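Local coordinates for polyphosphate kinase (PDB 2O8R), which probably catalyses the reversible transfer of the terminal phosphate of ATP onto a growing polyphosphate chain, with magnesium as cofactor, at residues I600-N605 and D644-Q649; R536-L541 and I648-N653; R133-E138 and L217-P222. The protein carries 3 engineered substitutions. All blocks are in the same frame, centred on the assembly; numbering follows the deposited sequence.

Interaction 1. Residues I600-N605 and D644-Q649; sequences IWCFHN and DILEIQ
Rotation about CA–CB of I600 (chi1 -69°) leaves its CG2 methyl trans to the backbone N, on the side from which L646 arrives. L646 is itself stretched out, with CD1 trans to CA (chi2 -177°), so this one methyl is pushed furthest from its helix toward the strand. There CD1 meets two partners at once. I600 offers CG2 at 3.8 Å from L646 CD1, the two side chains crossing obliquely, and C602 adds its SG at 3.7 Å from the same L646 CD1. The methyl thus rests across the pair, I600 CG2 and C602 SG, two residues apart on one face of strand 600-603. The intervening W601 points to the other face, as the alternation of a beta strand requires.

This contact is apolar throughout, with no hydrogen bond across it. It buries about 108 Å² in all. The CA atoms of I600 and L646 lie 9.0 Å apart, a separation bridged by side chains alone. One turn further along the helix, Q649 reaches K542 of strand 538-543 through OE1 and, through NE2, E596 in the neighbouring sheet.

The arrangement is helix-on-sheet packing in the second C-terminal domain, which belongs to the phospholipase D clan. Strand 600-603 runs between strands 538-543 and 610-614, where V611 also packs on I600 and C602. Helix 636-651 lies on this face of the sheet, and helix 678-691 rests against it through I645 and I648; F603 turns to the opposite face, against helix 516-532.

Interaction 2. Residues R536-L541 and I648-N653; sequences RGYMLL and IQLRDN
L540, in the extended backbone of strand 538-543, faces L650 in the last turn of helix 636-651 with 9.7 Å between their CA atoms, while the hydrogen bond from R651 N to I648 O (3.1 Å) spans only three residues. The side chains of L540 and L650 reach toward each other tip to tip. CD1 of L650 enters the fork of the other leucine, at 3.7 Å from L540 CD1 and 3.9 Å from L540 CD2. L650 can present that methyl because its chain is extended, CD1 lying trans to CA (chi2 175°).

Two residues earlier on the strand, Y538 adds the end of its side chain. With CG trans to the backbone N (chi1 -175°), the phenol comes in from the direction opposite to L650 and brings OH to 3.9 Å from L650 CD1. That is a van der Waals approach. The hydroxyl's polar partner is D566 OD2, a hydrogen bond that anchors the tip of the phenol beside the leucine pair. About 88 Å² is buried over the two segments, a small, mostly apolar patch.

Just past L650, D652 holds the following turn through OD2, hydrogen-bonded to the backbone N of I654, K655 and A656.

The patch belongs to the alpha/beta core of the second C-terminal domain. L650 also rests on D566 and I568 of strand 564-569, the parallel neighbour of 538-543, so the end of helix 636-651 straddles two strands; M539 points to the opposite face of the sheet, and helix 678-691 packs against I648.

Interaction 3. Residues R133-E138 and L217-P222; sequences RFFHEE and LDVVFP
H136 is fixed by a hydrogen bond from its ring atom ND1 to the backbone O of R132, one turn back in helix 125-139, and this leaves NE2 directed toward V219. The NE2 atom lies 4.0 Å from V219 CG2, an oblique approach. The same methyl also meets F135, whose CE2 is 3.4 Å from V219 CG2 at the edge of the phenyl ring. Beside it, F135 CZ stands 3.7 Å from V220 CG2, which lies in the ring plane, and the two side chains cross at about a right angle. F135 gets its ring there by placing CG trans to the backbone N (chi1 175°). H216, just before the second segment, stacks on this ring.

Within the middle domain of polyphosphate kinase, this joins helix 125-139 to the weakly bonded helical turn 217-220, which connects helix 209-214 to strand 225-235. L217 and F221 pack on the domain's mixed sheet, touching strands 163-169 and 178-183, while V219 points at helix 125-139 and V220, which also packs on L182, only brings CG2 to the F135 ring. On the exposed flank of that helix, R133 NE and E137 OE1 form a salt bridge of 2.8 Å between successive turns, although the hydrogen-bond geometry is weak. The second subunit also comes up to this region: V220 makes backbone hydrogen bonds to it, F221 packs on V153 of that subunit, and F134 on its F410.

How the interactions relate
From the N terminus, interaction 3 closes first, joining 133-138 to 217-222 inside the middle domain. Only much later does 536-541 open the loop of interaction 2, which 648-653 closes. Interaction 1, from 600-605 to 644-649, nests inside that loop, and the two end on the same helix, sharing I648 and Q649. Their strands are neighbours in one sheet, with C602 N 2.7 Å from L540 O, a probable hydrogen bond. Together they seat helix 636-651 on adjacent strands of the second C-terminal domain. Interaction 3 lies on the opposite side of the chain's centre, its own centre about 60 Å from those of the others.

Interaction 1. Residues I600-N605 and D644-Q649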
loop_
_atom_site.group_PDB
_atom_site.type_symbol
_atom_site.label_atom_id
_atom_site.label_comp_id
_atom_site.label_asym_id
_atom_site.label_seq_id
_atom_site.Cartn_x
_atom_site.Cartn_y
_atom_site.Cartn_z
ATOM N N ILE A 600 -14.265 -19.846 -22.113
ATOM C CA ILE A 600 -15.566 -20.482 -22.328
ATOM C C ILE A 600 -15.522 -21.437 -23.518
ATOM O O ILE A 600 -14.931 -21.115 -24.548
ATOM C CB ILE A 600 -16.665 -19.422 -22.565
ATOM C CG1 ILE A 600 -16.944 -18.644 -21.275
ATOM C CG2 ILE A 600 -17.941 -20.077 -23.100
ATOM C CD1 ILE A 600 -17.974 -17.516 -21.411
ATOM N N TRP A 601 -16.131 -22.612 -23.377
ATOM C CA TRP A 601 -16.154 -23.588 -24.473
ATOM C C TRP A 601 -17.585 -23.985 -24.826
ATOM O O TRP A 601 -18.370 -24.339 -23.948
ATOM C CB TRP A 601 -15.356 -24.861 -24.145
ATOM C CG TRP A 601 -14.073 -24.696 -23.362
ATOM C CD1 TRP A 601 -13.178 -23.653 -23.426
ATOM C CD2 TRP A 601 -13.517 -25.639 -22.434
ATOM N NE1 TRP A 601 -12.118 -23.884 -22.579
ATOM C CE2 TRP A 601 -12.302 -25.091 -21.955
ATOM C CE3 TRP A 601 -13.932 -26.887 -21.953
ATOM C CZ2 TRP A 601 -11.512 -25.740 -21.016
ATOM C CZ3 TRP A 601 -13.131 -27.543 -21.020
ATOM C CH2 TRP A 601 -11.938 -26.969 -20.567
ATOM N N CYS A 602 -17.906 -23.926 -26.116
ATOM C CA CYS A 602 -19.200 -24.355 -26.632
ATOM C C CYS A 602 -19.033 -25.411 -27.694
ATOM O O CYS A 602 -18.423 -25.170 -28.736
ATOM C CB CYS A 602 -19.946 -23.184 -27.247
ATOM S SG CYS A 602 -20.109 -21.851 -26.109
ATOM N N PHE A 603 -19.586 -26.582 -27.432
ATOM C CA PHE A 603 -19.614 -27.643 -28.431
ATOM C C PHE A 603 -21.042 -27.854 -28.927
ATOM O O PHE A 603 -21.950 -28.110 -28.128
ATOM C CB PHE A 603 -19.048 -28.931 -27.849
ATOM C CG PHE A 603 -17.623 -28.804 -27.350
ATOM C CD1 PHE A 603 -16.561 -29.208 -28.146
ATOM C CD2 PHE A 603 -17.350 -28.305 -26.076
ATOM C CE1 PHE A 603 -15.253 -29.111 -27.688
ATOM C CE2 PHE A 603 -16.049 -28.209 -25.617
ATOM C CZ PHE A 603 -14.998 -28.610 -26.426
ATOM N N HIS A 604 -21.236 -27.738 -30.240
ATOM C CA HIS A 604 -22.571 -27.823 -30.847
ATOM C C HIS A 604 -23.317 -29.127 -30.569
ATOM O O HIS A 604 -24.514 -29.096 -30.247
ATOM C CB HIS A 604 -22.501 -27.597 -32.348
ATOM C CG HIS A 604 -23.843 -27.499 -32.999
ATOM N ND1 HIS A 604 -24.881 -26.771 -32.455
ATOM C CD2 HIS A 604 -24.316 -28.027 -34.153
ATOM C CE1 HIS A 604 -25.936 -26.858 -33.243
ATOM N NE2 HIS A 604 -25.621 -27.615 -34.280
ATOM N N ASN A 605 -22.605 -30.253 -30.690
ATOM C CA ASN A 605 -23.176 -31.591 -30.492
ATOM C C ASN A 605 -24.549 -31.791 -31.151
ATOM O O ASN A 605 -25.552 -32.074 -30.478
ATOM C CB ASN A 605 -23.235 -31.917 -29.004
ATOM C CG ASN A 605 -23.650 -33.346 -28.742
ATOM O OD1 ASN A 605 -23.345 -34.251 -29.528
ATOM N ND2 ASN A 605 -24.364 -33.558 -27.640
ATOM N N ASP A 644 -25.436 -16.307 -26.732
ATOM C CA ASP A 644 -25.883 -15.004 -27.214
ATOM C C ASP A 644 -24.706 -14.033 -27.163
ATOM O O ASP A 644 -24.367 -13.397 -28.165
ATOM C CB ASP A 644 -27.020 -14.473 -26.346
ATOM C CG ASP A 644 -28.362 -15.076 -26.690
ATOM O OD1 ASP A 644 -28.530 -15.609 -27.807
ATOM O OD2 ASP A 644 -29.268 -15.001 -25.839
ATOM N N ILE A 645 -24.075 -13.973 -25.988
ATOM C CA ILE A 645 -22.951 -13.092 -25.702
ATOM C C ILE A 645 -21.779 -13.351 -26.646
ATOM O O ILE A 645 -21.278 -12.426 -27.306
ATOM C CB ILE A 645 -22.529 -13.227 -24.221
ATOM C CG1 ILE A 645 -23.546 -12.523 -23.320
ATOM C CG2 ILE A 645 -21.136 -12.655 -23.982
ATOM C CD1 ILE A 645 -23.608 -13.084 -21.930
ATOM N N LEU A 646 -21.365 -14.613 -26.743
ATOM C CA LEU A 646 -20.292 -14.974 -27.664
ATOM C C LEU A 646 -20.627 -14.621 -29.107
ATOM O O LEU A 646 -19.741 -14.266 -29.873
ATOM C CB LEU A 646 -19.966 -16.454 -27.550
ATOM C CG LEU A 646 -19.358 -16.834 -26.207
ATOM C CD1 LEU A 646 -19.014 -18.281 -26.243
ATOM C CD2 LEU A 646 -18.120 -15.993 -25.883
ATOM N N GLU A 647 -21.907 -14.708 -29.467
ATOM C CA GLU A 647 -22.350 -14.330 -30.803
ATOM C C GLU A 647 -22.204 -12.847 -30.975
ATOM O O GLU A 647 -21.700 -12.386 -32.002
ATOM C CB GLU A 647 -23.792 -14.761 -31.071
ATOM C CG GLU A 647 -23.921 -16.217 -31.479
ATOM C CD GLU A 647 -25.355 -16.663 -31.578
ATOM O OE1 GLU A 647 -26.232 -15.798 -31.805
ATOM O OE2 GLU A 647 -25.604 -17.880 -31.430
ATOM N N ILE A 648 -22.612 -12.091 -29.959
ATOM C CA ILE A 648 -22.312 -10.658 -29.953
ATOM C C ILE A 648 -20.816 -10.411 -30.192
ATOM O O ILE A 648 -20.450 -9.577 -31.015
ATOM C CB ILE A 648 -22.755 -9.977 -28.664
ATOM C CG1 ILE A 648 -24.255 -10.195 -28.461
ATOM C CG2 ILE A 648 -22.401 -8.502 -28.710
ATOM C CD1 ILE A 648 -24.861 -9.440 -27.315
ATOM N N GLN A 649 -19.949 -11.154 -29.506
ATOM C CA GLN A 649 -18.527 -10.954 -29.734
ATOM C C GLN A 649 -18.141 -11.248 -31.189
ATOM O O GLN A 649 -17.413 -10.468 -31.802
ATOM C CB GLN A 649 -17.658 -11.718 -28.724
ATOM C CG GLN A 649 -17.900 -11.313 -27.272
ATOM C CD GLN A 649 -16.712 -11.589 -26.360
ATOM O OE1 GLN A 649 -15.961 -12.544 -26.564
ATOM N NE2 GLN A 649 -16.540 -10.748 -25.344
#

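Interaction 2. Residues R536-L541 and I648-N653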
loop_
_atom_site.group_PDB
_atom_site.type_symbol
_atom_site.label_atom_id
_atom_site.label_comp_id
_atom_site.label_asym_id
_atom_site.label_seq_id
_atom_site.Cartn_x
_atom_site.Cartn_y
_atom_site.Cartn_z
ATOM N N ARG A 536 -24.066 -31.330 -38.526
ATOM C CA ARG A 536 -23.240 -30.130 -38.389
ATOM C C ARG A 536 -22.202 -30.311 -37.280
ATOM O O ARG A 536 -22.502 -30.903 -36.236
ATOM C CB ARG A 536 -24.116 -28.897 -38.112
ATOM C CG ARG A 536 -23.326 -27.615 -38.017
ATOM C CD ARG A 536 -24.121 -26.391 -38.419
ATOM N NE ARG A 536 -23.283 -25.191 -38.402
ATOM C CZ ARG A 536 -23.063 -24.433 -37.325
ATOM N NH1 ARG A 536 -23.622 -24.743 -36.160
ATOM N NH2 ARG A 536 -22.285 -23.358 -37.409
ATOM N N GLY A 537 -20.982 -29.830 -37.526
ATOM C CA GLY A 537 -19.899 -29.886 -36.541
ATOM C C GLY A 537 -19.373 -28.502 -36.221
ATOM O O GLY A 537 -18.676 -27.884 -37.032
ATOM N N TYR A 538 -19.699 -28.006 -35.034
ATOM C CA TYR A 538 -19.329 -26.638 -34.672
ATOM C C TYR A 538 -18.734 -26.513 -33.269
ATOM O O TYR A 538 -19.121 -27.247 -32.344
ATOM C CB TYR A 538 -20.537 -25.712 -34.817
ATOM C CG TYR A 538 -20.207 -24.269 -34.581
ATOM C CD1 TYR A 538 -19.395 -23.570 -35.477
ATOM C CD2 TYR A 538 -20.687 -23.602 -33.451
ATOM C CE1 TYR A 538 -19.076 -22.247 -35.268
ATOM C CE2 TYR A 538 -20.375 -22.273 -33.229
ATOM C CZ TYR A 538 -19.566 -21.603 -34.137
ATOM O OH TYR A 538 -19.265 -20.283 -33.926
HETATM N N MSE A 539 -17.786 -25.585 -33.121
HETATM C CA MSE A 539 -17.169 -25.272 -31.825
HETATM C C MSE A 539 -16.998 -23.784 -31.693
HETATM O O MSE A 539 -16.593 -23.107 -32.645
HETATM C CB MSE A 539 -15.804 -25.935 -31.685
HETATM C CG MSE A 539 -15.888 -27.432 -31.533
HETATM SE SE MSE A 539 -14.204 -28.288 -31.119
HETATM C CE MSE A 539 -13.368 -28.300 -32.848
ATOM N N LEU A 540 -17.307 -23.272 -30.508
ATOM C CA LEU A 540 -17.073 -21.872 -30.204
ATOM C C LEU A 540 -16.227 -21.826 -28.954
ATOM O O LEU A 540 -16.673 -22.227 -27.883
ATOM C CB LEU A 540 -18.399 -21.133 -30.029
ATOM C CG LEU A 540 -18.451 -19.606 -29.868
ATOM C CD1 LEU A 540 -17.268 -18.865 -30.476
ATOM C CD2 LEU A 540 -19.743 -19.075 -30.442
ATOM N N LEU A 541 -14.992 -21.354 -29.106
ATOM C CA LEU A 541 -13.992 -21.448 -28.049
ATOM C C LEU A 541 -13.342 -20.091 -27.750
ATOM O O LEU A 541 -12.755 -19.470 -28.636
ATOM C CB LEU A 541 -12.914 -22.428 -28.470
ATOM C CG LEU A 541 -13.209 -23.889 -28.760
ATOM C CD1 LEU A 541 -11.924 -24.485 -29.284
ATOM C CD2 LEU A 541 -13.666 -24.612 -27.501
ATOM N N ILE A 648 -22.612 -12.091 -29.959
ATOM C CA ILE A 648 -22.312 -10.658 -29.953
ATOM C C ILE A 648 -20.816 -10.411 -30.192
ATOM O O ILE A 648 -20.450 -9.577 -31.015
ATOM C CB ILE A 648 -22.755 -9.977 -28.664
ATOM C CG1 ILE A 648 -24.255 -10.195 -28.461
ATOM C CG2 ILE A 648 -22.401 -8.502 -28.710
ATOM C CD1 ILE A 648 -24.861 -9.440 -27.315
ATOM N N GLN A 649 -19.949 -11.154 -29.506
ATOM C CA GLN A 649 -18.527 -10.954 -29.734
ATOM C C GLN A 649 -18.141 -11.248 -31.189
ATOM O O GLN A 649 -17.413 -10.468 -31.802
ATOM C CB GLN A 649 -17.658 -11.718 -28.724
ATOM C CG GLN A 649 -17.900 -11.313 -27.272
ATOM C CD GLN A 649 -16.712 -11.589 -26.360
ATOM O OE1 GLN A 649 -15.961 -12.544 -26.564
ATOM N NE2 GLN A 649 -16.540 -10.748 -25.344
ATOM N N LEU A 650 -18.664 -12.335 -31.755
ATOM C CA LEU A 650 -18.316 -12.721 -33.138
ATOM C C LEU A 650 -18.930 -11.806 -34.183
ATOM O O LEU A 650 -18.573 -11.887 -35.358
ATOM C CB LEU A 650 -18.728 -14.159 -33.441
ATOM C CG LEU A 650 -17.901 -15.257 -32.787
ATOM C CD1 LEU A 650 -18.563 -16.570 -33.123
ATOM C CD2 LEU A 650 -16.429 -15.219 -33.248
ATOM N N ARG A 651 -19.845 -10.944 -33.741
ATOM C CA ARG A 651 -20.531 -9.992 -34.603
ATOM C C ARG A 651 -19.834 -8.627 -34.572
ATOM O O ARG A 651 -20.071 -7.797 -35.464
ATOM C CB ARG A 651 -21.993 -9.855 -34.163
ATOM C CG ARG A 651 -22.977 -9.407 -35.243
ATOM C CD ARG A 651 -24.394 -9.226 -34.673
ATOM N NE ARG A 651 -24.762 -10.342 -33.800
ATOM C CZ ARG A 651 -25.672 -10.272 -32.833
ATOM N NH1 ARG A 651 -26.322 -9.135 -32.610
ATOM N NH2 ARG A 651 -25.930 -11.334 -32.083
ATOM N N ASP A 652 -18.979 -8.412 -33.555
ATOM C CA ASP A 652 -18.214 -7.162 -33.382
ATOM C C ASP A 652 -17.485 -6.736 -34.638
ATOM O O ASP A 652 -16.596 -7.447 -35.114
ATOM C CB ASP A 652 -17.175 -7.294 -32.265
ATOM C CG ASP A 652 -16.429 -5.971 -31.979
ATOM O OD1 ASP A 652 -16.559 -5.463 -30.858
ATOM O OD2 ASP A 652 -15.721 -5.425 -32.856
ATOM N N ASN A 653 -17.845 -5.568 -35.155
ATOM C CA ASN A 653 -17.113 -4.961 -36.276
ATOM C C ASN A 653 -16.349 -3.681 -35.937
ATOM O O ASN A 653 -15.958 -2.959 -36.855
ATOM C CB ASN A 653 -18.061 -4.661 -37.440
ATOM C CG ASN A 653 -19.349 -4.001 -36.994
ATOM O OD1 ASN A 653 -19.428 -3.420 -35.917
ATOM N ND2 ASN A 653 -20.371 -4.093 -37.825
#

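Interaction 3. Residues R133-E138 and L217-P222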
loop_
_atom_site.group_PDB
_atom_site.type_symbol
_atom_site.label_atom_id
_atom_site.label_comp_id
_atom_site.label_asym_id
_atom_site.label_seq_id
_atom_site.Cartn_x
_atom_site.Cartn_y
_atom_site.Cartn_z
ATOM N N ARG A 133 12.275 27.302 -8.949
ATOM C CA ARG A 133 12.047 27.191 -7.504
ATOM C C ARG A 133 11.887 25.722 -7.166
ATOM O O ARG A 133 12.572 25.209 -6.272
ATOM C CB ARG A 133 10.814 27.985 -7.062
ATOM C CG ARG A 133 10.877 28.530 -5.647
ATOM C CD ARG A 133 9.484 28.725 -5.050
ATOM N NE ARG A 133 8.983 27.479 -4.461
ATOM C CZ ARG A 133 8.167 26.610 -5.063
ATOM N NH1 ARG A 133 7.717 26.833 -6.293
ATOM N NH2 ARG A 133 7.792 25.508 -4.422
ATOM N N PHE A 134 11.021 25.059 -7.941
ATOM C CA PHE A 134 10.664 23.648 -7.763
ATOM C C PHE A 134 11.895 22.778 -7.788
ATOM O O PHE A 134 12.092 21.945 -6.900
ATOM C CB PHE A 134 9.717 23.206 -8.873
ATOM C CG PHE A 134 9.096 21.840 -8.668
ATOM C CD1 PHE A 134 8.034 21.666 -7.797
ATOM C CD2 PHE A 134 9.539 20.743 -9.396
ATOM C CE1 PHE A 134 7.447 20.428 -7.637
ATOM C CE2 PHE A 134 8.953 19.499 -9.233
ATOM C CZ PHE A 134 7.904 19.346 -8.362
ATOM N N PHE A 135 12.729 22.978 -8.803
ATOM C CA PHE A 135 13.957 22.232 -8.874
ATOM C C PHE A 135 14.752 22.454 -7.601
ATOM O O PHE A 135 15.166 21.486 -6.962
ATOM C CB PHE A 135 14.806 22.582 -10.089
ATOM C CG PHE A 135 16.123 21.886 -10.087
ATOM C CD1 PHE A 135 16.213 20.556 -10.481
ATOM C CD2 PHE A 135 17.265 22.526 -9.630
ATOM C CE1 PHE A 135 17.432 19.881 -10.460
ATOM C CE2 PHE A 135 18.486 21.859 -9.605
ATOM C CZ PHE A 135 18.570 20.530 -10.026
ATOM N N HIS A 136 14.932 23.715 -7.211
ATOM C CA HIS A 136 15.735 24.008 -6.020
ATOM C C HIS A 136 15.143 23.446 -4.736
ATOM O O HIS A 136 15.827 22.734 -4.012
ATOM C CB HIS A 136 16.067 25.503 -5.897
ATOM C CG HIS A 136 17.193 25.938 -6.789
ATOM N ND1 HIS A 136 16.998 26.341 -8.094
ATOM C CD2 HIS A 136 18.529 25.994 -6.578
ATOM C CE1 HIS A 136 18.161 26.639 -8.644
ATOM N NE2 HIS A 136 19.108 26.435 -7.745
ATOM N N GLU A 137 13.874 23.715 -4.466
ATOM C CA GLU A 137 13.311 23.313 -3.180
ATOM C C GLU A 137 12.846 21.862 -3.133
ATOM O O GLU A 137 12.863 21.248 -2.072
ATOM C CB GLU A 137 12.149 24.220 -2.776
ATOM C CG GLU A 137 12.485 25.681 -2.570
ATOM C CD GLU A 137 11.243 26.510 -2.252
ATOM O OE1 GLU A 137 10.113 25.975 -2.364
ATOM O OE2 GLU A 137 11.389 27.696 -1.886
ATOM N N GLU A 138 12.423 21.314 -4.270
ATOM C CA GLU A 138 11.763 20.002 -4.273
ATOM C C GLU A 138 12.529 18.858 -4.955
ATOM O O GLU A 138 12.556 17.744 -4.439
ATOM C CB GLU A 138 10.368 20.119 -4.889
ATOM C CG GLU A 138 9.453 21.096 -4.176
ATOM C CD GLU A 138 8.624 20.451 -3.090
ATOM O OE1 GLU A 138 8.872 19.273 -2.758
ATOM O OE2 GLU A 138 7.710 21.125 -2.570
ATOM N N LEU A 217 20.860 21.382 -14.827
ATOM C CA LEU A 217 22.053 20.585 -14.598
ATOM C C LEU A 217 23.244 21.464 -14.237
ATOM O O LEU A 217 24.131 21.042 -13.490
ATOM C CB LEU A 217 22.370 19.730 -15.829
ATOM C CG LEU A 217 21.511 18.484 -16.072
ATOM C CD1 LEU A 217 21.756 17.924 -17.446
ATOM C CD2 LEU A 217 21.799 17.435 -15.021
ATOM N N ASP A 218 23.233 22.697 -14.744
ATOM C CA ASP A 218 24.278 23.681 -14.456
ATOM C C ASP A 218 24.430 24.028 -12.975
ATOM O O ASP A 218 25.523 24.382 -12.546
ATOM C CB ASP A 218 24.069 24.955 -15.271
ATOM C CG ASP A 218 22.633 25.405 -15.276
ATOM O OD1 ASP A 218 21.821 24.810 -16.026
ATOM O OD2 ASP A 218 22.316 26.355 -14.533
ATOM N N VAL A 219 23.360 23.914 -12.188
ATOM C CA VAL A 219 23.471 24.156 -10.744
ATOM C C VAL A 219 24.044 22.936 -10.015
ATOM O O VAL A 219 24.653 23.056 -8.941
ATOM C CB VAL A 219 22.137 24.658 -10.092
ATOM C CG1 VAL A 219 21.204 25.285 -11.133
ATOM C CG2 VAL A 219 21.431 23.563 -9.330
ATOM N N VAL A 220 23.864 21.768 -10.624
ATOM C CA VAL A 220 24.322 20.508 -10.050
ATOM C C VAL A 220 25.816 20.345 -10.325
ATOM O O VAL A 220 26.575 19.828 -9.494
ATOM C CB VAL A 220 23.507 19.325 -10.622
ATOM C CG1 VAL A 220 24.073 17.994 -10.185
ATOM C CG2 VAL A 220 22.055 19.443 -10.191
ATOM N N PHE A 221 26.242 20.831 -11.481
ATOM C CA PHE A 221 27.646 20.763 -11.846
ATOM C C PHE A 221 28.218 22.156 -12.123
ATOM O O PHE A 221 28.505 22.492 -13.275
ATOM C CB PHE A 221 27.810 19.864 -13.072
ATOM C CG PHE A 221 27.220 18.487 -12.903
ATOM C CD1 PHE A 221 27.945 17.480 -12.277
ATOM C CD2 PHE A 221 25.945 18.196 -13.378
ATOM C CE1 PHE A 221 27.408 16.206 -12.126
ATOM C CE2 PHE A 221 25.406 16.931 -13.235
ATOM C CZ PHE A 221 26.141 15.932 -12.601
ATOM N N PRO A 222 28.389 22.976 -11.069
ATOM C CA PRO A 222 28.830 24.354 -11.278
ATOM C C PRO A 222 30.201 24.472 -11.956
ATOM O O PRO A 222 30.403 25.357 -12.784
ATOM C CB PRO A 222 28.887 24.919 -9.858
ATOM C CG PRO A 222 29.015 23.730 -8.980
ATOM C CD PRO A 222 28.191 22.690 -9.637
#